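Local coordinates for uncharacterized protein MJ0100 (Methanocaldococcus jannaschii, PDB 3KPB) that probably makes homocysteine from aspartate semialdehyde and sulfide, its C-terminal CBS domain pair, the part present here, binding S-adenosylmethionine and methylthioadenosine and closing in response, at residues A[32-37]-A[47-52]; A[42-47]-A[72-77]. All coordinates share one frame; numbering follows the deposited sequence.

Interaction 1: A[32-37]-A[47-52]. With SAM (S-adenosylmethionine), chain E.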
loop_
_atom_site.group_PDB
_atom_site.type_symbol
_atom_site.label_atom_id
_atom_site.label_comp_id
_atom_site.label_asym_id
_atom_site.label_seq_id
_atom_site.Cartn_x
_atom_site.Cartn_y
_atom_site.Cartn_z
ATOM N N ILE A 32 -0.756 10.165 -4.333
ATOM C CA ILE A 32 -0.659 10.044 -2.877
ATOM C C ILE A 32 -1.280 8.743 -2.399
ATOM O O ILE A 32 -2.176 8.200 -3.051
ATOM C CB ILE A 32 -1.330 11.238 -2.128
ATOM C CG1 ILE A 32 -2.807 11.404 -2.541
ATOM C CG2 ILE A 32 -0.498 12.524 -2.310
ATOM C CD1 ILE A 32 -3.566 12.501 -1.792
ATOM N N ASN A 33 -0.810 8.239 -1.263
ATOM C CA ASN A 33 -1.441 7.060 -0.686
ATOM C C ASN A 33 -2.138 7.323 0.643
ATOM O O ASN A 33 -2.547 6.391 1.319
ATOM C CB ASN A 33 -0.448 5.898 -0.550
ATOM C CG ASN A 33 -1.139 4.566 -0.259
ATOM O OD1 ASN A 33 -2.149 4.233 -0.877
ATOM N ND2 ASN A 33 -0.591 3.804 0.682
ATOM N N HIS A 34 -2.266 8.592 1.024
ATOM C CA HIS A 34 -2.947 8.960 2.259
ATOM C C HIS A 34 -3.882 10.104 1.973
ATOM O O HIS A 34 -3.461 11.151 1.477
ATOM C CB HIS A 34 -1.949 9.393 3.321
ATOM C CG HIS A 34 -0.919 8.362 3.625
ATOM N ND1 HIS A 34 0.306 8.334 2.996
ATOM C CD2 HIS A 34 -0.935 7.309 4.474
ATOM C CE1 HIS A 34 1.005 7.311 3.453
ATOM N NE2 HIS A 34 0.275 6.674 4.351
ATOM N N LEU A 35 -5.156 9.898 2.279
ATOM C CA LEU A 35 -6.179 10.890 2.028
ATOM C C LEU A 35 -7.008 11.094 3.297
ATOM O O LEU A 35 -7.893 10.291 3.599
ATOM C CB LEU A 35 -7.056 10.433 0.858
ATOM C CG LEU A 35 -8.171 11.380 0.414
ATOM C CD1 LEU A 35 -7.594 12.704 -0.094
ATOM C CD2 LEU A 35 -9.051 10.716 -0.642
ATOM N N PRO A 36 -6.694 12.147 4.074
ATOM C CA PRO A 36 -7.517 12.493 5.235
ATOM C C PRO A 36 -8.931 12.847 4.786
ATOM O O PRO A 36 -9.106 13.525 3.765
ATOM C CB PRO A 36 -6.821 13.729 5.816
ATOM C CG PRO A 36 -5.423 13.685 5.279
ATOM C CD PRO A 36 -5.485 12.983 3.963
ATOM N N ILE A 37 -9.919 12.363 5.533
ATOM C CA ILE A 37 -11.317 12.633 5.226
ATOM C C ILE A 37 -11.837 13.655 6.228
ATOM O O ILE A 37 -11.633 13.511 7.437
ATOM C CB ILE A 37 -12.173 11.343 5.256
ATOM C CG1 ILE A 37 -11.583 10.269 4.323
ATOM C CG2 ILE A 37 -13.635 11.662 4.919
ATOM C CD1 ILE A 37 -11.389 10.702 2.861
ATOM N N ILE A 47 -9.467 8.499 7.668
ATOM C CA ILE A 47 -8.382 8.423 6.689
ATOM C C ILE A 47 -8.589 7.253 5.712
ATOM O O ILE A 47 -9.163 6.221 6.073
ATOM C CB ILE A 47 -6.981 8.380 7.378
ATOM C CG1 ILE A 47 -5.861 8.633 6.354
ATOM C CG2 ILE A 47 -6.781 7.058 8.151
ATOM C CD1 ILE A 47 -4.479 8.861 6.970
ATOM N N ILE A 48 -8.150 7.452 4.469
ATOM C CA ILE A 48 -8.213 6.439 3.416
ATOM C C ILE A 48 -6.814 6.229 2.840
ATOM O O ILE A 48 -6.082 7.197 2.634
ATOM C CB ILE A 48 -9.175 6.924 2.279
ATOM C CG1 ILE A 48 -10.642 6.839 2.726
ATOM C CG2 ILE A 48 -8.962 6.170 0.950
ATOM C CD1 ILE A 48 -11.160 5.421 2.962
ATOM N N THR A 49 -6.440 4.977 2.581
ATOM C CA THR A 49 -5.255 4.657 1.767
ATOM C C THR A 49 -5.697 3.707 0.652
ATOM O O THR A 49 -6.856 3.285 0.630
ATOM C CB THR A 49 -4.153 3.956 2.588
ATOM O OG1 THR A 49 -4.614 2.658 2.980
ATOM C CG2 THR A 49 -3.799 4.751 3.837
ATOM N N SER A 50 -4.799 3.340 -0.261
ATOM C CA SER A 50 -5.186 2.356 -1.283
ATOM C C SER A 50 -5.639 1.022 -0.687
ATOM O O SER A 50 -6.430 0.308 -1.310
ATOM C CB SER A 50 -4.088 2.128 -2.324
ATOM O OG SER A 50 -2.938 1.552 -1.733
ATOM N N TRP A 51 -5.146 0.685 0.505
ATOM C CA TRP A 51 -5.619 -0.516 1.184
ATOM C C TRP A 51 -7.128 -0.454 1.423
ATOM O O TRP A 51 -7.838 -1.439 1.213
ATOM C CB TRP A 51 -4.882 -0.748 2.498
ATOM C CG TRP A 51 -5.236 -2.062 3.113
ATOM C CD1 TRP A 51 -6.025 -2.272 4.212
ATOM C CD2 TRP A 51 -4.847 -3.358 2.644
ATOM N NE1 TRP A 51 -6.134 -3.621 4.467
ATOM C CE2 TRP A 51 -5.413 -4.310 3.525
ATOM C CE3 TRP A 51 -4.055 -3.809 1.576
ATOM C CZ2 TRP A 51 -5.214 -5.690 3.367
ATOM C CZ3 TRP A 51 -3.859 -5.180 1.420
ATOM C CH2 TRP A 51 -4.438 -6.102 2.313
ATOM N N ASP A 52 -7.615 0.706 1.849
ATOM C CA ASP A 52 -9.047 0.877 2.084
ATOM C C ASP A 52 -9.879 0.848 0.807
ATOM O O ASP A 52 -11.041 0.458 0.850
ATOM C CB ASP A 52 -9.304 2.172 2.837
ATOM C CG ASP A 52 -8.598 2.206 4.162
ATOM O OD1 ASP A 52 -8.806 1.280 4.977
ATOM O OD2 ASP A 52 -7.824 3.154 4.383
HETATM N N SAM E . 0.898 1.889 5.860
HETATM C CA SAM E . -0.124 0.845 5.690
HETATM C C SAM E . -1.313 1.408 4.904
HETATM O O SAM E . -1.144 2.179 3.955
HETATM O OXT SAM E . -2.472 1.100 5.193
HETATM C CB SAM E . -0.600 0.368 7.065
HETATM C CG SAM E . -0.952 -1.121 7.040
HETATM S SD SAM E . -2.659 -1.458 7.603
HETATM C CE SAM E . -2.859 -3.120 7.000
HETATM C "C5'" SAM E . -3.838 -0.579 6.515
HETATM C "C4'" SAM E . -4.734 0.391 7.282
HETATM O "O4'" SAM E . -3.937 1.392 7.933
HETATM C "C3'" SAM E . -5.583 1.162 6.275
HETATM O "O3'" SAM E . -6.905 0.632 6.311
HETATM C "C2'" SAM E . -5.582 2.597 6.797
HETATM O "O2'" SAM E . -6.934 3.022 7.010
HETATM C "C1'" SAM E . -4.842 2.488 8.133
HETATM N N9 SAM E . -4.071 3.729 8.354
HETATM C C8 SAM E . -3.119 4.221 7.556
HETATM N N7 SAM E . -2.654 5.359 8.075
HETATM C C5 SAM E . -3.311 5.591 9.209
HETATM C C6 SAM E . -3.263 6.600 10.163
HETATM N N6 SAM E . -2.416 7.617 10.045
HETATM N N1 SAM E . -4.089 6.532 11.218
HETATM C C2 SAM E . -4.939 5.527 11.354
HETATM N N3 SAM E . -5.010 4.551 10.462
HETATM C C4 SAM E . -4.213 4.559 9.384
HETATM O O HOH W 1 -2.115 1.272 1.402
#

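Interaction 2: A[42-47]-A[72-77]. With SAM (S-adenosylmethionine), chain E.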
loop_
_atom_site.group_PDB
_atom_site.type_symbol
_atom_site.label_atom_id
_atom_site.label_comp_id
_atom_site.label_asym_id
_atom_site.label_seq_id
_atom_site.Cartn_x
_atom_site.Cartn_y
_atom_site.Cartn_z
ATOM N N GLY A 42 -14.662 20.911 7.431
ATOM C CA GLY A 42 -13.196 20.856 7.293
ATOM C C GLY A 42 -12.494 20.138 8.434
ATOM O O GLY A 42 -11.264 20.155 8.534
ATOM N N LYS A 43 -13.277 19.487 9.287
ATOM C CA LYS A 43 -12.731 18.795 10.452
ATOM C C LYS A 43 -12.498 17.320 10.183
ATOM O O LYS A 43 -13.347 16.647 9.592
ATOM C CB LYS A 43 -13.655 18.945 11.664
ATOM C CG LYS A 43 -14.074 20.381 12.001
ATOM C CD LYS A 43 -12.889 21.344 12.008
ATOM C CE LYS A 43 -13.264 22.660 12.680
ATOM N NZ LYS A 43 -14.201 23.491 11.859
ATOM N N LEU A 44 -11.364 16.812 10.663
ATOM C CA LEU A 44 -10.969 15.424 10.421
ATOM C C LEU A 44 -11.960 14.407 10.988
ATOM O O LEU A 44 -12.337 14.480 12.159
ATOM C CB LEU A 44 -9.570 15.159 10.988
ATOM C CG LEU A 44 -8.987 13.759 10.760
ATOM C CD1 LEU A 44 -8.592 13.541 9.301
ATOM C CD2 LEU A 44 -7.797 13.553 11.672
ATOM N N VAL A 45 -12.370 13.457 10.147
ATOM C CA VAL A 45 -13.253 12.361 10.564
ATOM C C VAL A 45 -12.723 10.968 10.198
ATOM O O VAL A 45 -13.260 9.956 10.660
ATOM C CB VAL A 45 -14.694 12.519 10.008
ATOM C CG1 VAL A 45 -15.336 13.806 10.521
ATOM C CG2 VAL A 45 -14.696 12.495 8.480
ATOM N N GLY A 46 -11.685 10.899 9.371
ATOM C CA GLY A 46 -11.168 9.593 8.978
ATOM C C GLY A 46 -9.965 9.664 8.073
ATOM O O GLY A 46 -9.484 10.750 7.767
ATOM N N ILE A 47 -9.467 8.499 7.668
ATOM C CA ILE A 47 -8.382 8.423 6.689
ATOM C C ILE A 47 -8.589 7.253 5.712
ATOM O O ILE A 47 -9.163 6.221 6.073
ATOM C CB ILE A 47 -6.981 8.380 7.378
ATOM C CG1 ILE A 47 -5.861 8.633 6.354
ATOM C CG2 ILE A 47 -6.781 7.058 8.151
ATOM C CD1 ILE A 47 -4.479 8.861 6.970
ATOM N N VAL A 72 -7.988 7.810 13.750
ATOM C CA VAL A 72 -6.853 8.317 13.002
ATOM C C VAL A 72 -5.706 8.672 13.931
ATOM O O VAL A 72 -5.882 9.405 14.910
ATOM C CB VAL A 72 -7.218 9.555 12.147
ATOM C CG1 VAL A 72 -6.101 9.867 11.155
ATOM C CG2 VAL A 72 -8.532 9.333 11.409
ATOM N N ILE A 73 -4.535 8.135 13.610
ATOM C CA ILE A 73 -3.293 8.520 14.269
ATOM C C ILE A 73 -2.786 9.794 13.606
ATOM O O ILE A 73 -2.519 9.814 12.401
ATOM C CB ILE A 73 -2.232 7.409 14.171
ATOM C CG1 ILE A 73 -2.781 6.112 14.770
ATOM C CG2 ILE A 73 -0.932 7.840 14.866
ATOM C CD1 ILE A 73 -2.193 4.860 14.164
ATOM N N THR A 74 -2.665 10.853 14.405
ATOM C CA THR A 74 -2.387 12.187 13.899
ATOM C C THR A 74 -1.164 12.775 14.572
ATOM O O THR A 74 -0.669 12.246 15.576
ATOM C CB THR A 74 -3.574 13.155 14.152
ATOM O OG1 THR A 74 -3.833 13.241 15.561
ATOM C CG2 THR A 74 -4.835 12.678 13.447
ATOM N N ALA A 75 -0.672 13.860 13.983
ATOM C CA ALA A 75 0.365 14.674 14.585
ATOM C C ALA A 75 -0.156 16.085 14.763
ATOM O O ALA A 75 -1.040 16.539 14.033
ATOM C CB ALA A 75 1.613 14.672 13.729
ATOM N N HIS A 76 0.383 16.779 15.753
ATOM C CA HIS A 76 -0.035 18.143 15.986
ATOM C C HIS A 76 0.954 19.045 15.293
ATOM O O HIS A 76 2.140 18.716 15.171
ATOM C CB HIS A 76 -0.102 18.440 17.480
ATOM C CG HIS A 76 -0.889 19.668 17.821
ATOM N ND1 HIS A 76 -0.326 20.925 17.875
ATOM C CD2 HIS A 76 -2.190 19.825 18.167
ATOM C CE1 HIS A 76 -1.249 21.805 18.219
ATOM N NE2 HIS A 76 -2.389 21.165 18.403
ATOM N N GLU A 77 0.456 20.180 14.816
ATOM C CA GLU A 77 1.317 21.145 14.160
ATOM C C GLU A 77 2.521 21.515 15.035
ATOM O O GLU A 77 3.633 21.656 14.522
ATOM C CB GLU A 77 0.535 22.373 13.668
ATOM C CG GLU A 77 -0.573 22.876 14.590
ATOM C CD GLU A 77 -1.273 24.114 14.048
ATOM O OE1 GLU A 77 -1.319 24.296 12.811
ATOM O OE2 GLU A 77 -1.786 24.911 14.863
HETATM N N SAM E . 0.898 1.889 5.860
HETATM C CA SAM E . -0.124 0.845 5.690
HETATM C C SAM E . -1.313 1.408 4.904
HETATM O O SAM E . -1.144 2.179 3.955
HETATM O OXT SAM E . -2.472 1.100 5.193
HETATM C CB SAM E . -0.600 0.368 7.065
HETATM C CG SAM E . -0.952 -1.121 7.040
HETATM S SD SAM E . -2.659 -1.458 7.603
HETATM C CE SAM E . -2.859 -3.120 7.000
HETATM C "C5'" SAM E . -3.838 -0.579 6.515
HETATM C "C4'" SAM E . -4.734 0.391 7.282
HETATM O "O4'" SAM E . -3.937 1.392 7.933
HETATM C "C3'" SAM E . -5.583 1.162 6.275
HETATM O "O3'" SAM E . -6.905 0.632 6.311
HETATM C "C2'" SAM E . -5.582 2.597 6.797
HETATM O "O2'" SAM E . -6.934 3.022 7.010
HETATM C "C1'" SAM E . -4.842 2.488 8.133
HETATM N N9 SAM E . -4.071 3.729 8.354
HETATM C C8 SAM E . -3.119 4.221 7.556
HETATM N N7 SAM E . -2.654 5.359 8.075
HETATM C C5 SAM E . -3.311 5.591 9.209
HETATM C C6 SAM E . -3.263 6.600 10.163
HETATM N N6 SAM E . -2.416 7.617 10.045
HETATM N N1 SAM E . -4.089 6.532 11.218
HETATM C C2 SAM E . -4.939 5.527 11.354
HETATM N N3 SAM E . -5.010 4.551 10.462
HETATM C C4 SAM E . -4.213 4.559 9.384
#

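Interaction 1: A[32-37]-A[47-52]
With CG anti to its backbone N (chi1 -167°), Asn33 sends its amide across to the start of helix 50-58, while Ser50, its OG set between backbone N and carbonyl carbon (chi1 65°), reaches back to meet it. Asn33 OD1 accepts two bonds there, from Ser50 N at 2.9 Å and from Ser50 OG, the two donors lying on opposite faces of the amide plane. This double grip fixes the amide's rotation and turns ND2 to a water that also bonds the ligand's carboxylate O and Trp51 N. An asparagine suits the place because it accepts and donates from one flat group. Further along, the segments form the antiparallel hairpin of the first CBS motif: Leu35 and Ile48 are a hydrogen-bonded pair, with Leu35 N to Ile48 O at 2.9 Å. Ile37 CG1 packs on Ile48 CG1 at 3.9 Å, and Leu35 lies against helix 20-30, apolar chains for buried neighbours. Threonine suits the N-cap because its OG1 can accept, here weakly, from Trp51 N; Thr49 N donates to Asp52 OD2 at 2.9 Å, completing a capping box. Aspartate fits since its oxygens serve this N-H and the ribose together: O2' donates to OD2 at 2.8 Å, and O3' also lies on OD1, at a separation too short to take literally. Ser50's short hydroxyl also hydrogen-bonds Ser50 OG of the second subunit.

Interaction 2: A[42-47]-A[72-77]
Val72 leans its side chain onto strand 44-48, joining the two CBS motifs of the tandem pair at the adenine end of the S-adenosylmethionine site. Its CB lies 4.1 Å from Leu44 CD2, the two side chains meeting tip to tip. From there the branches part. CG1, anti to the backbone N (chi1 -168°), is set between Leu44 CD2, Ile47 CB at 4.2 Å and N1 of the adenine, so one methyl touches both protein and ligand. CG2 rests on the main chain of Gly46, 3.6 Å from its CA. Gly46 belongs to a classic beta bulge, in which it and Val45 both face Ile37, and glycine suits its fully extended backbone. A compact beta-branched residue suits position 72, since its two methyls diverge at once to different neighbours. Leu44 CD2 also meets the methyl CG2 of Thr74, and Pro97 of strand 95-99 packs against Val72 and Ile47. Ile47 lays CG2 3.8 Å from C4 of the adenine, and its CD1 approaches N6; an alanine here would probably open a gap over this face of the purine. Ile73, next to Val72 in the chain, sets CG1 and CD1 near N1 from the other side of the ring plane. Its backbone reads the purine: Ile73 N donates to SAM N1 at 2.9 Å, and SAM N6 donates to Ile73 O at 3.2 Å.

How the interactions relate
Both contacts are largely buried, and they share Ile47 on strand 44-48. Interaction 1 lies within the first CBS motif, where strand pairing and helix capping join neighbouring elements by backbone and polar side-chain bonds. Interaction 2 crosses from the first motif to the second and is smaller, about 197 Å² against 377 Å²; its protein-to-protein part is apolar packing. The two are stitched together through Ile37, whose N and O probably bond Gly46 O and Val45 N. They divide the ligand as well: 47-52 holds the ribose and approaches the methionine end, whereas 72-77 takes the adenine edge, with Ile47, common to both, over one face of the base.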